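Local coordinates for protein hypoxanthine-guanine phosphoribosyltransferase (Leishmania tarentolae, PDB 1PZM) that probably converts guanine and hypoxanthine to their nucleoside monophosphates in purine salvage, using 5-phosphoribosylpyrophosphate as the sugar donor, at residues 69-74 and 152-157. Numbering follows the deposited sequence.
Sequences FIFTAD and VVLLDK. With 5GP (guanosine-5'-monophosphate), chain C.
Helix 69-81 packs on the parallel sheet of the type I phosphoribosyltransferase fold, and Phe71 is the one side chain of 69-74 that reaches the 152-157 segment. Its CG stands anti to the backbone N (chi1 -180°), which carries the ring away from the helix toward the strand. Leu154, whose CB and branched end can spread across an aromatic face, lies over one side: its CB sits 3.8 Å from the ring centroid and only 3° off the normal, a CH-pi contact, while its CD1 meets Phe71 CE1 at 3.9 Å. The ring also rests against backbone, Phe71 CE2 lying 3.6 Å from Leu154 N. Val152 comes in at the rim, its CG2 4.0 Å from Phe71 CZ. A flat, wholly apolar ring suits this buried place, because Val124, Val171 and Tyr182 also pack on it. Beta-branched valines favour extended backbone, and alternation turns Val152 to the helix and Val153 to the other side of the sheet, against Val128. At Leu154 and Leu155 the backbone changes direction and continues into the nucleotide pocket. There the long, flexible Lys157, kinked at chi3 (-68°), brings NZ to the purine of GMP, donating to N7 at 2.6 Å and to O6 at 2.7 Å; the Ala177 carbonyl is a further hydrogen-bond partner of NZ.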
ATOM      1  N   PHE A  69       3.205  -2.604   2.811  1.00 20.47           N
ATOM      2  CA  PHE A  69       2.113  -1.994   2.030  1.00 20.89           C
ATOM      3  C   PHE A  69       1.195  -2.934   1.256  1.00 19.80           C
ATOM      4  O   PHE A  69      -0.034  -2.662   1.160  1.00 21.31           O
ATOM      5  CB  PHE A  69       2.560  -0.801   1.147  1.00 20.83           C
ATOM      6  CG  PHE A  69       3.013  -1.165  -0.255  1.00 21.40           C
ATOM      7  CD1 PHE A  69       2.261  -0.745  -1.361  1.00 22.66           C
ATOM      8  CD2 PHE A  69       4.249  -1.821  -0.473  1.00 21.42           C
ATOM      9  CE1 PHE A  69       2.699  -1.009  -2.684  1.00 19.19           C
ATOM     10  CE2 PHE A  69       4.693  -2.111  -1.764  1.00 21.70           C
ATOM     11  CZ  PHE A  69       3.899  -1.732  -2.876  1.00 22.13           C
ATOM     12  N   ILE A  70       1.732  -3.979   0.642  1.00 18.14           N
ATOM     13  CA  ILE A  70       0.818  -4.910  -0.045  1.00 19.08           C
ATOM     14  C   ILE A  70      -0.084  -5.727   0.892  1.00 19.64           C
ATOM     15  O   ILE A  70      -1.299  -5.814   0.685  1.00 18.88           O
ATOM     16  CB  ILE A  70       1.565  -5.770  -1.076  1.00 20.66           C
ATOM     17  CG1 ILE A  70       2.024  -4.807  -2.216  1.00 21.95           C
ATOM     18  CG2 ILE A  70       0.619  -6.930  -1.626  1.00 15.01           C
ATOM     19  CD1 ILE A  70       2.992  -5.336  -3.226  1.00 21.49           C
ATOM     20  N   PHE A  71       0.519  -6.256   1.954  1.00 18.96           N
ATOM     21  CA  PHE A  71      -0.200  -7.020   2.972  1.00 18.92           C
ATOM     22  C   PHE A  71      -1.291  -6.153   3.580  1.00 19.07           C
ATOM     23  O   PHE A  71      -2.402  -6.624   3.780  1.00 19.28           O
ATOM     24  CB  PHE A  71       0.800  -7.506   4.043  1.00 17.94           C
ATOM     25  CG  PHE A  71       0.161  -8.320   5.151  1.00 19.73           C
ATOM     26  CD1 PHE A  71      -0.735  -9.356   4.865  1.00 14.53           C
ATOM     27  CD2 PHE A  71       0.531  -8.077   6.488  1.00 21.36           C
ATOM     28  CE1 PHE A  71      -1.326 -10.083   5.888  1.00 19.32           C
ATOM     29  CE2 PHE A  71      -0.024  -8.868   7.535  1.00 20.82           C
ATOM     30  CZ  PHE A  71      -0.954  -9.841   7.234  1.00 19.60           C
ATOM     31  N   THR A  72      -0.962  -4.884   3.879  1.00 18.32           N
ATOM     32  CA  THR A  72      -1.942  -3.959   4.422  1.00 20.03           C
ATOM     33  C   THR A  72      -3.159  -3.764   3.432  1.00 20.12           C
ATOM     34  O   THR A  72      -4.326  -3.766   3.831  1.00 21.22           O
ATOM     35  CB  THR A  72      -1.293  -2.555   4.724  1.00 20.00           C
ATOM     36  OG1 THR A  72      -0.252  -2.668   5.727  1.00 22.45           O
ATOM     37  CG2 THR A  72      -2.318  -1.698   5.382  1.00 21.05           C
ATOM     38  N   ALA A  73      -2.863  -3.521   2.154  1.00 18.58           N
ATOM     39  CA  ALA A  73      -3.914  -3.316   1.149  1.00 17.41           C
ATOM     40  C   ALA A  73      -4.844  -4.506   1.101  1.00 17.58           C
ATOM     41  O   ALA A  73      -6.058  -4.332   0.942  1.00 16.94           O
ATOM     42  CB  ALA A  73      -3.294  -3.124  -0.213  1.00 16.59           C
ATOM     43  N   ASP A  74      -4.267  -5.713   1.171  1.00 15.78           N
ATOM     44  CA  ASP A  74      -5.078  -6.940   1.023  1.00 18.06           C
ATOM     45  C   ASP A  74      -5.791  -7.274   2.370  1.00 18.38           C
ATOM     46  O   ASP A  74      -6.963  -7.563   2.403  1.00 17.91           O
ATOM     47  CB  ASP A  74      -4.142  -8.101   0.633  1.00 18.68           C
ATOM     48  CG  ASP A  74      -3.663  -8.018  -0.826  1.00 21.14           C
ATOM     49  OD1 ASP A  74      -4.019  -7.022  -1.557  1.00 17.88           O
ATOM     50  OD2 ASP A  74      -2.923  -8.928  -1.318  1.00 20.11           O
ATOM     51  N   VAL A 152      -0.127  -7.748  13.907  1.00 22.14           N
ATOM     52  CA  VAL A 152      -0.348  -8.804  12.923  1.00 22.35           C
ATOM     53  C   VAL A 152       0.873  -8.844  11.982  1.00 24.26           C
ATOM     54  O   VAL A 152       1.363  -7.778  11.531  1.00 23.68           O
ATOM     55  CB  VAL A 152      -1.679  -8.586  12.138  1.00 21.93           C
ATOM     56  CG1 VAL A 152      -1.721  -7.164  11.455  1.00 20.50           C
ATOM     57  CG2 VAL A 152      -1.905  -9.705  11.099  1.00 21.73           C
ATOM     58  N   VAL A 153       1.365 -10.047  11.680  1.00 23.42           N
ATOM     59  CA  VAL A 153       2.594 -10.197  10.888  1.00 23.98           C
ATOM     60  C   VAL A 153       2.329 -11.271   9.838  1.00 23.48           C
ATOM     61  O   VAL A 153       1.875 -12.384  10.209  1.00 23.22           O
ATOM     62  CB  VAL A 153       3.786 -10.699  11.857  1.00 26.32           C
ATOM     63  CG1 VAL A 153       5.073 -11.024  11.072  1.00 28.89           C
ATOM     64  CG2 VAL A 153       4.113  -9.641  12.944  1.00 26.34           C
ATOM     65  N   LEU A 154       2.695 -11.032   8.578  1.00 22.21           N
ATOM     66  CA  LEU A 154       2.389 -12.064   7.558  1.00 22.04           C
ATOM     67  C   LEU A 154       3.314 -13.249   7.747  1.00 22.36           C
ATOM     68  O   LEU A 154       2.864 -14.413   7.815  1.00 20.74           O
ATOM     69  CB  LEU A 154       2.471 -11.511   6.096  1.00 21.91           C
ATOM     70  CG  LEU A 154       2.216 -12.521   4.958  1.00 23.24           C
ATOM     71  CD1 LEU A 154       0.841 -13.229   5.061  1.00 18.67           C
ATOM     72  CD2 LEU A 154       2.403 -11.809   3.579  1.00 24.13           C
ATOM     73  N   LEU A 155       4.616 -12.945   7.879  1.00 21.16           N
ATOM     74  CA  LEU A 155       5.632 -13.981   7.959  1.00 20.76           C
ATOM     75  C   LEU A 155       6.374 -13.823   9.255  1.00 21.55           C
ATOM     76  O   LEU A 155       7.080 -12.853   9.478  1.00 20.36           O
ATOM     77  CB  LEU A 155       6.615 -13.868   6.790  1.00 20.44           C
ATOM     78  CG  LEU A 155       6.045 -14.000   5.395  1.00 24.73           C
ATOM     79  CD1 LEU A 155       7.211 -13.870   4.433  1.00 25.03           C
ATOM     80  CD2 LEU A 155       5.353 -15.401   5.277  1.00 20.17           C
ATOM     81  N   ASP A 156       6.249 -14.813  10.131  1.00 22.02           N
ATOM     82  CA  ASP A 156       6.987 -14.760  11.411  1.00 21.17           C
ATOM     83  C   ASP A 156       8.137 -15.724  11.309  1.00 22.17           C
ATOM     84  O   ASP A 156       7.911 -16.922  11.005  1.00 22.24           O
ATOM     85  CB  ASP A 156       6.034 -15.168  12.560  1.00 22.11           C
ATOM     86  CG  ASP A 156       6.542 -14.734  13.913  1.00 26.45           C
ATOM     87  OD1 ASP A 156       6.033 -15.245  14.943  1.00 24.06           O
ATOM     88  OD2 ASP A 156       7.450 -13.863  14.011  1.00 29.18           O
ATOM     89  N   LYS A 157       9.353 -15.258  11.645  1.00 23.42           N
ATOM     90  CA  LYS A 157      10.527 -16.134  11.763  1.00 25.69           C
ATOM     91  C   LYS A 157      10.985 -16.229  13.216  1.00 26.96           C
ATOM     92  O   LYS A 157      12.041 -15.640  13.597  1.00 27.76           O
ATOM     93  CB  LYS A 157      11.690 -15.661  10.827  1.00 25.85           C
ATOM     94  CG  LYS A 157      11.265 -15.580   9.324  1.00 27.69           C
ATOM     95  CD  LYS A 157      12.467 -15.328   8.330  1.00 26.12           C
ATOM     96  CE  LYS A 157      13.027 -14.010   8.508  1.00 30.74           C
ATOM     97  NZ  LYS A 157      13.865 -13.458   7.301  1.00 26.23           N
TER
HETATM   98  P   5GP C 301      13.985  -7.529  12.633  0.50 28.79           P
HETATM   99  O1P 5GP C 301      12.842  -8.377  13.072  0.50 28.84           O
HETATM  100  O2P 5GP C 301      15.303  -8.168  12.887  0.50 24.92           O
HETATM  101  O3P 5GP C 301      13.921  -6.315  13.483  0.50 30.20           O
HETATM  102  O5' 5GP C 301      13.793  -7.159  11.083  0.50 28.40           O
HETATM  103  C5' 5GP C 301      14.649  -6.242  10.388  0.50 32.71           C
HETATM  104  C4' 5GP C 301      14.041  -5.760   9.037  0.50 33.02           C
HETATM  105  O4' 5GP C 301      14.239  -6.682   7.954  0.50 34.29           O
HETATM  106  C3' 5GP C 301      12.540  -5.487   9.059  0.50 30.93           C
HETATM  107  O3' 5GP C 301      12.205  -4.328   8.291  0.50 26.42           O
HETATM  108  C2' 5GP C 301      11.986  -6.744   8.407  0.50 29.75           C
HETATM  109  O2' 5GP C 301      10.703  -6.504   7.904  0.50 25.68           O
HETATM  110  C1' 5GP C 301      13.035  -7.118   7.348  0.50 30.93           C
HETATM  111  N9  5GP C 301      13.138  -8.590   7.121  1.00 33.17           N
HETATM  112  C8  5GP C 301      13.584  -9.616   7.978  1.00 30.08           C
HETATM  113  N7  5GP C 301      13.612 -10.831   7.273  1.00 28.64           N
HETATM  114  C5  5GP C 301      13.442 -10.462   5.956  1.00 27.84           C
HETATM  115  C6  5GP C 301      13.363 -11.224   4.784  1.00 25.73           C
HETATM  116  O6  5GP C 301      13.429 -12.492   4.824  1.00 21.45           O
HETATM  117  N1  5GP C 301      13.177 -10.581   3.561  1.00 22.09           N
HETATM  118  C2  5GP C 301      13.090  -9.188   3.516  1.00 27.21           C
HETATM  119  N2  5GP C 301      12.944  -8.538   2.364  1.00 25.14           N
HETATM  120  N3  5GP C 301      13.149  -8.449   4.663  1.00 25.49           N
HETATM  121  C4  5GP C 301      13.330  -9.098   5.872  1.00 29.63           C